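Local coordinates for protein lovastatin nonaketide synthase mokA (Monascus pilosus, PDB 6AD3) that carries out the iterative nine-step assembly of the nonaketide precursor of lovastatin (monacolin K), and is represented here by its condensation domain, at residues A313-E318 against M509-P514; Y331-H336 against V391-K396. The protein carries 1 engineered substitution. All blocks are in the same frame, centred on the assembly; numbering follows the deposited sequence.

Contact 1. Residues A313-E318 against M509-P514; sequences AFRIRE and MFSMNP
Arg315 and Ile316 meet Ser511 and Met512 where two helices come close, Ile316 and Ser511 having their CA atoms 5.4 Å apart. The residues in contact divide by chemistry into an apolar touch, a cationic group lying against a methyl, and a water bridge.

The apolar part is small and tight. Ile316 presents CG1 to Ser511 CB at 3.5 Å, and Ser511 OG lies 3.7 Å from Arg315 CB. The serine thus makes the contact with CB and OG, close to its backbone, in keeping with the short CA separation.

Toward the surface, Arg315 and Met512 run side by side with their ends pointing the same way. The methionine chain folds back at chi2 (68°) and chi3 (71°), which carries CE over one face of the guanidinium. CE stands 3.5 Å from Arg315 NH1 but is displaced toward the rim of the group, so the methyl rests near NH1 instead of over CZ.

Polar contact is indirect, for no direct hydrogen bond joins the segments. A water lies at the guanidinium edge, in its plane, accepting from Arg315 NH1 at 2.6 Å and donating to Ser511 OG at 2.9 Å. With chi1 of 72° the serine OG turns back along its own helix and also bonds to Leu507 O. The hydroxyl thus has two partners, Leu507 O in its own helix and the bridging water, which links the arginine to a polar atom already anchored.

In the fold, the contact joins helix 310-322 to the last turn of helix 495-512, which ends as Asn513 departs from helical geometry. Helix 327-343 closes the inner side: Phe330 touches both Ile316 and Ser511, and Tyr331 packs on Ile316.

Contact 2. Residues Y331-H336 against V391-K396; sequences YLAAYH and VATKDK
Thr393 is set against two neighbouring residues, Leu332 and Ala333, with its CA 6.1 Å from that of Ala333. The three side chains are buried, and no hydrogen bond crosses between the segments.

Rotamers decide how the two branches of the threonine meet their partners. At chi1 of -64°, OG1 lies beside the backbone N and opposite the carbonyl carbon, whereas CG2 is trans to N. The methyl branch is nearest the leucine, Thr393 CG2 lying 3.9 Å from Leu332 CD2 and 4.1 Å from Leu332 CG, and it also touches Ala333 CB, at 4.1 Å. Leucine itself adopts chi1 170° and chi2 62°, and its side chain passes the threonine at a slant, offering CD2 as the nearer of its two methyls.

The hydroxyl branch has the alanine as its nearest partner across the contact, with Thr393 OG1 3.7 Å from Ala333 CB. This is a van der Waals touch, a methyl being no conventional hydrogen-bond donor; the same rotamer lets OG1 bond to His389 O one turn earlier in its own helix. OG1 is thus satisfied within helix 386-401 even though it also lies against Ala333. Thr393 CB and Ala333 CB stand 4.0 Å apart, so the two helices approach closely here, the CB atoms themselves being in contact.

His336, one turn beyond Leu332, bonds through ND1 to His389 NE2, adding a polar tie between the same helices. Helix 327-343 also rests on strand 435-440 through Tyr331 and Leu332, and so lies on the six-stranded sheet. Such helix-on-sheet layering belongs to the chloramphenicol acetyltransferase-like fold from which both lobes of a condensation domain are built.

Both contacts join helices of the lobe with the six-stranded sheet, and their centres lie 14 Å apart. They share no helix, but helices 310-322 and 327-343 follow each other in the chain and touch directly, Ile316 CD1 meeting Tyr331 CE1 at 3.5 Å. Contact 2 is nested within the chain loop closed by contact 1. Their chemistry follows depth: contact 1 runs from buried Ile316 and Ser511 to exposed Met512 and uses a charged group and water, whereas contact 2 is buried throughout and made by van der Waals contacts alone between its segments. In each, a hydroxyl is bonded to a carbonyl of its own helix.

Contact 1. Residues A313-E318 against M509-P514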
ATOM      1  N   ALA A 313     -10.902  16.438 -12.038  1.00 17.01           N
ATOM      2  CA  ALA A 313     -10.866  14.989 -12.380  1.00 17.73           C
ATOM      3  C   ALA A 313     -11.326  14.709 -13.794  1.00 18.53           C
ATOM      4  O   ALA A 313     -10.709  13.890 -14.516  1.00 18.29           O
ATOM      5  CB  ALA A 313     -11.686  14.200 -11.409  1.00 16.96           C
ATOM      6  N   PHE A 314     -12.369  15.420 -14.204  1.00 17.67           N
ATOM      7  CA  PHE A 314     -12.903  15.324 -15.570  1.00 19.26           C
ATOM      8  C   PHE A 314     -11.874  15.764 -16.597  1.00 19.01           C
ATOM      9  O   PHE A 314     -11.666  15.073 -17.612  1.00 19.61           O
ATOM     10  CB  PHE A 314     -14.198  16.139 -15.688  1.00 19.45           C
ATOM     11  CG  PHE A 314     -14.702  16.284 -17.111  1.00 19.84           C
ATOM     12  CD1 PHE A 314     -15.422  15.260 -17.703  1.00 25.96           C
ATOM     13  CD2 PHE A 314     -14.367  17.378 -17.854  1.00 22.10           C
ATOM     14  CE1 PHE A 314     -15.855  15.374 -19.010  1.00 32.36           C
ATOM     15  CE2 PHE A 314     -14.820  17.521 -19.156  1.00 27.84           C
ATOM     16  CZ  PHE A 314     -15.578  16.522 -19.723  1.00 27.00           C
ATOM     17  N   ARG A 315     -11.234  16.920 -16.388  1.00 18.20           N
ATOM     18  CA  ARG A 315     -10.225  17.395 -17.315  1.00 19.94           C
ATOM     19  C   ARG A 315      -9.056  16.424 -17.400  1.00 17.71           C
ATOM     20  O   ARG A 315      -8.475  16.223 -18.463  1.00 19.28           O
ATOM     21  CB  ARG A 315      -9.713  18.783 -16.911  1.00 20.74           C
ATOM     22  CG  ARG A 315     -10.755  19.868 -17.097  1.00 23.52           C
ATOM     23  CD  ARG A 315     -10.189  21.270 -16.965  1.00 24.74           C
ATOM     24  NE  ARG A 315     -11.316  22.196 -16.881  1.00 30.61           N
ATOM     25  CZ  ARG A 315     -11.818  22.644 -15.739  1.00 33.59           C
ATOM     26  NH1 ARG A 315     -11.077  22.571 -14.630  1.00 25.23           N
ATOM     27  NH2 ARG A 315     -12.968  23.330 -15.743  1.00 32.14           N
ATOM     28  N   ILE A 316      -8.689  15.850 -16.278  1.00 17.19           N
ATOM     29  CA  ILE A 316      -7.630  14.879 -16.296  1.00 18.47           C
ATOM     30  C   ILE A 316      -8.010  13.638 -17.130  1.00 16.78           C
ATOM     31  O   ILE A 316      -7.215  13.159 -17.927  1.00 18.39           O
ATOM     32  CB  ILE A 316      -7.213  14.512 -14.864  1.00 17.04           C
ATOM     33  CG1 ILE A 316      -6.479  15.703 -14.241  1.00 18.76           C
ATOM     34  CG2 ILE A 316      -6.297  13.275 -14.868  1.00 18.69           C
ATOM     35  CD1 ILE A 316      -6.228  15.528 -12.739  1.00 18.07           C
ATOM     36  N   ARG A 317      -9.236  13.165 -17.018  1.00 19.25           N
ATOM     37  CA  ARG A 317      -9.648  12.029 -17.849  1.00 20.13           C
ATOM     38  C   ARG A 317      -9.610  12.400 -19.314  1.00 21.34           C
ATOM     39  O   ARG A 317      -9.126  11.629 -20.138  1.00 20.07           O
ATOM     40  CB  ARG A 317     -11.043  11.525 -17.469  1.00 21.03           C
ATOM     41  CG  ARG A 317     -11.105  10.917 -16.076  1.00 26.31           C
ATOM     42  CD  ARG A 317     -12.401  10.136 -15.839  1.00 26.33           C
ATOM     43  NE  ARG A 317     -13.593  10.943 -16.047  1.00 26.74           N
ATOM     44  CZ  ARG A 317     -14.112  11.754 -15.132  1.00 33.30           C
ATOM     45  NH1 ARG A 317     -13.569  11.824 -13.933  1.00 30.88           N
ATOM     46  NH2 ARG A 317     -15.206  12.449 -15.407  1.00 36.23           N
ATOM     47  N   GLU A 318     -10.072  13.605 -19.638  1.00 20.53           N
ATOM     48  CA  GLU A 318     -10.119  14.049 -21.056  1.00 20.68           C
ATOM     49  C   GLU A 318      -8.731  14.161 -21.650  1.00 20.23           C
ATOM     50  O   GLU A 318      -8.478  13.671 -22.750  1.00 21.83           O
ATOM     51  CB  GLU A 318     -10.864  15.387 -21.202  1.00 23.75           C
ATOM     52  CG  GLU A 318     -12.301  15.290 -20.753  1.00 29.78           C
ATOM     53  CD  GLU A 318     -13.047  14.146 -21.438  1.00 35.73           C
ATOM     54  OE1 GLU A 318     -13.250  13.064 -20.805  1.00 48.84           O
ATOM     55  OE2 GLU A 318     -13.306  14.286 -22.634  1.00 38.97           O
ATOM     56  N   MET A 509      -3.774  23.142 -12.901  1.00 19.97           N
ATOM     57  CA  MET A 509      -3.145  23.971 -13.925  1.00 22.96           C
ATOM     58  C   MET A 509      -2.805  23.149 -15.173  1.00 22.38           C
ATOM     59  O   MET A 509      -3.105  23.551 -16.304  1.00 20.88           O
ATOM     60  CB  MET A 509      -1.903  24.653 -13.338  1.00 23.74           C
ATOM     61  CG  MET A 509      -1.061  25.416 -14.306  1.00 29.88           C
ATOM     62  SD  MET A 509       0.432  26.128 -13.516  1.00 33.22           S
ATOM     63  CE  MET A 509       1.413  24.644 -13.238  1.00 34.70           C
ATOM     64  N   PHE A 510      -2.195  21.992 -14.987  1.00 20.18           N
ATOM     65  CA  PHE A 510      -1.784  21.180 -16.133  1.00 20.26           C
ATOM     66  C   PHE A 510      -2.962  20.553 -16.868  1.00 19.19           C
ATOM     67  O   PHE A 510      -2.872  20.303 -18.087  1.00 19.30           O
ATOM     68  CB  PHE A 510      -0.761  20.096 -15.733  1.00 21.05           C
ATOM     69  CG  PHE A 510       0.612  20.635 -15.428  1.00 23.79           C
ATOM     70  CD1 PHE A 510       1.212  21.558 -16.256  1.00 22.01           C
ATOM     71  CD2 PHE A 510       1.296  20.224 -14.299  1.00 26.36           C
ATOM     72  CE1 PHE A 510       2.482  22.032 -15.998  1.00 26.60           C
ATOM     73  CE2 PHE A 510       2.575  20.711 -14.025  1.00 28.19           C
ATOM     74  CZ  PHE A 510       3.156  21.628 -14.855  1.00 26.70           C
ATOM     75  N   SER A 511      -4.036  20.234 -16.139  1.00 17.73           N
ATOM     76  CA  SER A 511      -5.166  19.625 -16.744  1.00 18.75           C
ATOM     77  C   SER A 511      -5.974  20.687 -17.507  1.00 20.82           C
ATOM     78  O   SER A 511      -6.604  20.368 -18.493  1.00 20.26           O
ATOM     79  CB  SER A 511      -6.031  18.889 -15.714  1.00 20.48           C
ATOM     80  OG  SER A 511      -6.741  19.778 -14.864  1.00 20.36           O
ATOM     81  N   MET A 512      -5.855  21.948 -17.083  1.00 18.44           N
ATOM     82  CA  MET A 512      -6.416  23.097 -17.854  1.00 22.60           C
ATOM     83  C   MET A 512      -5.574  23.349 -19.117  1.00 21.26           C
ATOM     84  O   MET A 512      -6.104  23.623 -20.182  1.00 20.53           O
ATOM     85  CB  MET A 512      -6.421  24.334 -16.966  1.00 25.22           C
ATOM     86  CG  MET A 512      -7.110  25.548 -17.534  1.00 29.60           C
ATOM     87  SD  MET A 512      -8.894  25.316 -17.666  1.00 35.69           S
ATOM     88  CE  MET A 512      -9.345  25.367 -15.928  1.00 30.97           C
ATOM     89  N   ASN A 513      -4.260  23.232 -18.997  1.00 19.98           N
ATOM     90  CA  ASN A 513      -3.353  23.565 -20.091  1.00 19.18           C
ATOM     91  C   ASN A 513      -2.095  22.710 -20.066  1.00 20.34           C
ATOM     92  O   ASN A 513      -1.080  23.111 -19.480  1.00 21.74           O
ATOM     93  CB  ASN A 513      -2.956  25.036 -19.993  1.00 20.73           C
ATOM     94  CG  ASN A 513      -2.142  25.507 -21.172  1.00 21.83           C
ATOM     95  OD1 ASN A 513      -1.753  24.720 -22.023  1.00 21.72           O
ATOM     96  ND2 ASN A 513      -1.862  26.806 -21.211  1.00 20.90           N
ATOM     97  N   PRO A 514      -2.113  21.606 -20.816  1.00 21.52           N
ATOM     98  CA  PRO A 514      -0.973  20.682 -20.907  1.00 23.24           C
ATOM     99  C   PRO A 514       0.152  21.187 -21.777  1.00 22.64           C
ATOM    100  O   PRO A 514       1.180  20.545 -21.875  1.00 23.82           O
ATOM    101  CB  PRO A 514      -1.562  19.415 -21.550  1.00 25.61           C
ATOM    102  CG  PRO A 514      -3.026  19.655 -21.707  1.00 28.33           C
ATOM    103  CD  PRO A 514      -3.323  21.097 -21.488  1.00 26.05           C
TER
HETATM  104  O   HOH W   1      -8.602  21.911 -14.355  1.00 36.25           O

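Contact 2. Residues Y331-H336 against V391-K396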
ATOM      1  N   TYR A 331      -1.588  11.605 -12.920  1.00 13.96           N
ATOM      2  CA  TYR A 331      -1.374  11.892 -11.522  1.00 13.66           C
ATOM      3  C   TYR A 331       0.135  11.662 -11.163  1.00 14.14           C
ATOM      4  O   TYR A 331       0.728  12.423 -10.390  1.00 14.27           O
ATOM      5  CB  TYR A 331      -2.307  11.034 -10.662  1.00 14.58           C
ATOM      6  CG  TYR A 331      -3.746  11.427 -10.756  1.00 13.89           C
ATOM      7  CD1 TYR A 331      -4.179  12.631 -10.226  1.00 16.55           C
ATOM      8  CD2 TYR A 331      -4.715  10.578 -11.332  1.00 15.68           C
ATOM      9  CE1 TYR A 331      -5.487  13.043 -10.362  1.00 17.89           C
ATOM     10  CE2 TYR A 331      -6.045  10.970 -11.429  1.00 17.29           C
ATOM     11  CZ  TYR A 331      -6.432  12.194 -10.878  1.00 17.42           C
ATOM     12  OH  TYR A 331      -7.735  12.676 -10.980  1.00 15.69           O
ATOM     13  N   LEU A 332       0.725  10.604 -11.727  1.00 14.13           N
ATOM     14  CA  LEU A 332       2.118  10.244 -11.427  1.00 13.07           C
ATOM     15  C   LEU A 332       3.058  11.300 -12.017  1.00 16.01           C
ATOM     16  O   LEU A 332       3.961  11.785 -11.356  1.00 14.95           O
ATOM     17  CB  LEU A 332       2.432   8.878 -12.016  1.00 14.97           C
ATOM     18  CG  LEU A 332       3.932   8.516 -11.976  1.00 14.18           C
ATOM     19  CD1 LEU A 332       4.457   8.454 -10.556  1.00 14.66           C
ATOM     20  CD2 LEU A 332       4.157   7.199 -12.674  1.00 16.17           C
ATOM     21  N   ALA A 333       2.791  11.691 -13.255  1.00 15.85           N
ATOM     22  CA  ALA A 333       3.594  12.696 -13.895  1.00 14.66           C
ATOM     23  C   ALA A 333       3.561  14.019 -13.144  1.00 14.37           C
ATOM     24  O   ALA A 333       4.580  14.656 -12.995  1.00 14.27           O
ATOM     25  CB  ALA A 333       3.166  12.883 -15.372  1.00 16.00           C
ATOM     26  N   ALA A 334       2.379  14.431 -12.686  1.00 14.18           N
ATOM     27  CA  ALA A 334       2.227  15.650 -11.971  1.00 16.10           C
ATOM     28  C   ALA A 334       2.925  15.576 -10.588  1.00 15.82           C
ATOM     29  O   ALA A 334       3.535  16.541 -10.125  1.00 14.98           O
ATOM     30  CB  ALA A 334       0.745  15.979 -11.838  1.00 17.82           C
ATOM     31  N   TYR A 335       2.871  14.410  -9.963  1.00 14.06           N
ATOM     32  CA  TYR A 335       3.552  14.178  -8.692  1.00 14.22           C
ATOM     33  C   TYR A 335       5.054  14.320  -8.874  1.00 14.40           C
ATOM     34  O   TYR A 335       5.722  15.005  -8.086  1.00 15.27           O
ATOM     35  CB  TYR A 335       3.188  12.790  -8.179  1.00 14.74           C
ATOM     36  CG  TYR A 335       3.863  12.348  -6.917  1.00 13.22           C
ATOM     37  CD1 TYR A 335       3.675  13.028  -5.747  1.00 13.49           C
ATOM     38  CD2 TYR A 335       4.367  11.070  -6.831  1.00 14.22           C
ATOM     39  CE1 TYR A 335       4.137  12.505  -4.540  1.00 13.52           C
ATOM     40  CE2 TYR A 335       4.826  10.543  -5.633  1.00 13.64           C
ATOM     41  CZ  TYR A 335       4.732  11.280  -4.503  1.00 15.49           C
ATOM     42  OH  TYR A 335       5.182  10.738  -3.294  1.00 14.76           O
ATOM     43  N   HIS A 336       5.585  13.703  -9.932  1.00 13.49           N
ATOM     44  CA  HIS A 336       6.992  13.830 -10.244  1.00 14.62           C
ATOM     45  C   HIS A 336       7.381  15.288 -10.441  1.00 15.45           C
ATOM     46  O   HIS A 336       8.403  15.743  -9.902  1.00 15.86           O
ATOM     47  CB  HIS A 336       7.341  13.029 -11.493  1.00 15.02           C
ATOM     48  CG  HIS A 336       8.681  13.356 -12.046  1.00 16.05           C
ATOM     49  ND1 HIS A 336       8.851  14.223 -13.110  1.00 18.44           N
ATOM     50  CD2 HIS A 336       9.918  13.104 -11.563  1.00 18.05           C
ATOM     51  CE1 HIS A 336      10.140  14.448 -13.287  1.00 16.69           C
ATOM     52  NE2 HIS A 336      10.813  13.787 -12.360  1.00 17.64           N
ATOM     53  N   VAL A 391       3.276  11.812 -21.935  1.00 20.48           N
ATOM     54  CA  VAL A 391       3.485  10.723 -22.855  1.00 20.25           C
ATOM     55  C   VAL A 391       4.739   9.958 -22.465  1.00 20.66           C
ATOM     56  O   VAL A 391       4.765   8.723 -22.494  1.00 21.74           O
ATOM     57  CB  VAL A 391       3.567  11.257 -24.305  1.00 25.32           C
ATOM     58  CG1 VAL A 391       4.150  10.207 -25.249  1.00 26.79           C
ATOM     59  CG2 VAL A 391       2.173  11.669 -24.764  1.00 25.94           C
ATOM     60  N   ALA A 392       5.788  10.675 -22.085  1.00 22.08           N
ATOM     61  CA  ALA A 392       7.046   9.997 -21.710  1.00 24.57           C
ATOM     62  C   ALA A 392       6.850   9.180 -20.435  1.00 25.12           C
ATOM     63  O   ALA A 392       7.386   8.084 -20.292  1.00 21.10           O
ATOM     64  CB  ALA A 392       8.169  10.992 -21.533  1.00 26.09           C
ATOM     65  N   THR A 393       6.026   9.689 -19.543  1.00 20.84           N
ATOM     66  CA  THR A 393       5.747   8.986 -18.290  1.00 21.61           C
ATOM     67  C   THR A 393       4.890   7.748 -18.561  1.00 22.99           C
ATOM     68  O   THR A 393       5.161   6.668 -18.025  1.00 19.86           O
ATOM     69  CB  THR A 393       5.068   9.922 -17.279  1.00 20.34           C
ATOM     70  OG1 THR A 393       5.984  10.973 -16.935  1.00 19.68           O
ATOM     71  CG2 THR A 393       4.699   9.156 -15.975  1.00 19.93           C
ATOM     72  N   LYS A 394       3.915   7.871 -19.453  1.00 20.19           N
ATOM     73  CA  LYS A 394       3.199   6.722 -19.949  1.00 20.89           C
ATOM     74  C   LYS A 394       4.147   5.613 -20.478  1.00 23.02           C
ATOM     75  O   LYS A 394       3.968   4.442 -20.163  1.00 19.18           O
ATOM     76  CB  LYS A 394       2.218   7.164 -21.025  1.00 21.39           C
ATOM     77  CG  LYS A 394       1.295   6.086 -21.557  1.00 26.06           C
ATOM     78  CD  LYS A 394       1.694   5.607 -22.932  1.00 27.54           C
ATOM     79  CE  LYS A 394       1.687   6.713 -23.972  1.00 29.43           C
ATOM     80  NZ  LYS A 394       2.447   6.289 -25.187  1.00 33.27           N
ATOM     81  N   ASP A 395       5.112   5.971 -21.310  1.00 20.12           N
ATOM     82  CA  ASP A 395       6.047   4.969 -21.858  1.00 22.10           C
ATOM     83  C   ASP A 395       6.921   4.338 -20.754  1.00 23.64           C
ATOM     84  O   ASP A 395       7.173   3.131 -20.750  1.00 20.64           O
ATOM     85  CB  ASP A 395       6.946   5.610 -22.926  1.00 25.33           C
ATOM     86  CG  ASP A 395       6.174   6.030 -24.161  1.00 29.27           C
ATOM     87  OD1 ASP A 395       5.096   5.469 -24.417  1.00 29.85           O
ATOM     88  OD2 ASP A 395       6.612   6.982 -24.834  1.00 32.42           O
ATOM     89  N   LYS A 396       7.283   5.146 -19.768  1.00 19.61           N
ATOM     90  CA  LYS A 396       8.136   4.692 -18.644  1.00 22.22           C
ATOM     91  C   LYS A 396       7.382   3.654 -17.811  1.00 19.79           C
ATOM     92  O   LYS A 396       7.939   2.632 -17.389  1.00 21.39           O
ATOM     93  CB  LYS A 396       8.518   5.902 -17.782  1.00 24.57           C
ATOM     94  CG  LYS A 396       9.364   5.586 -16.553  1.00 30.59           C
ATOM     95  CD  LYS A 396       9.951   6.860 -15.906  1.00 34.30           C
ATOM     96  CE  LYS A 396      11.173   7.340 -16.668  1.00 33.83           C
ATOM     97  NZ  LYS A 396      12.379   7.461 -15.859  1.00 38.66           N
TER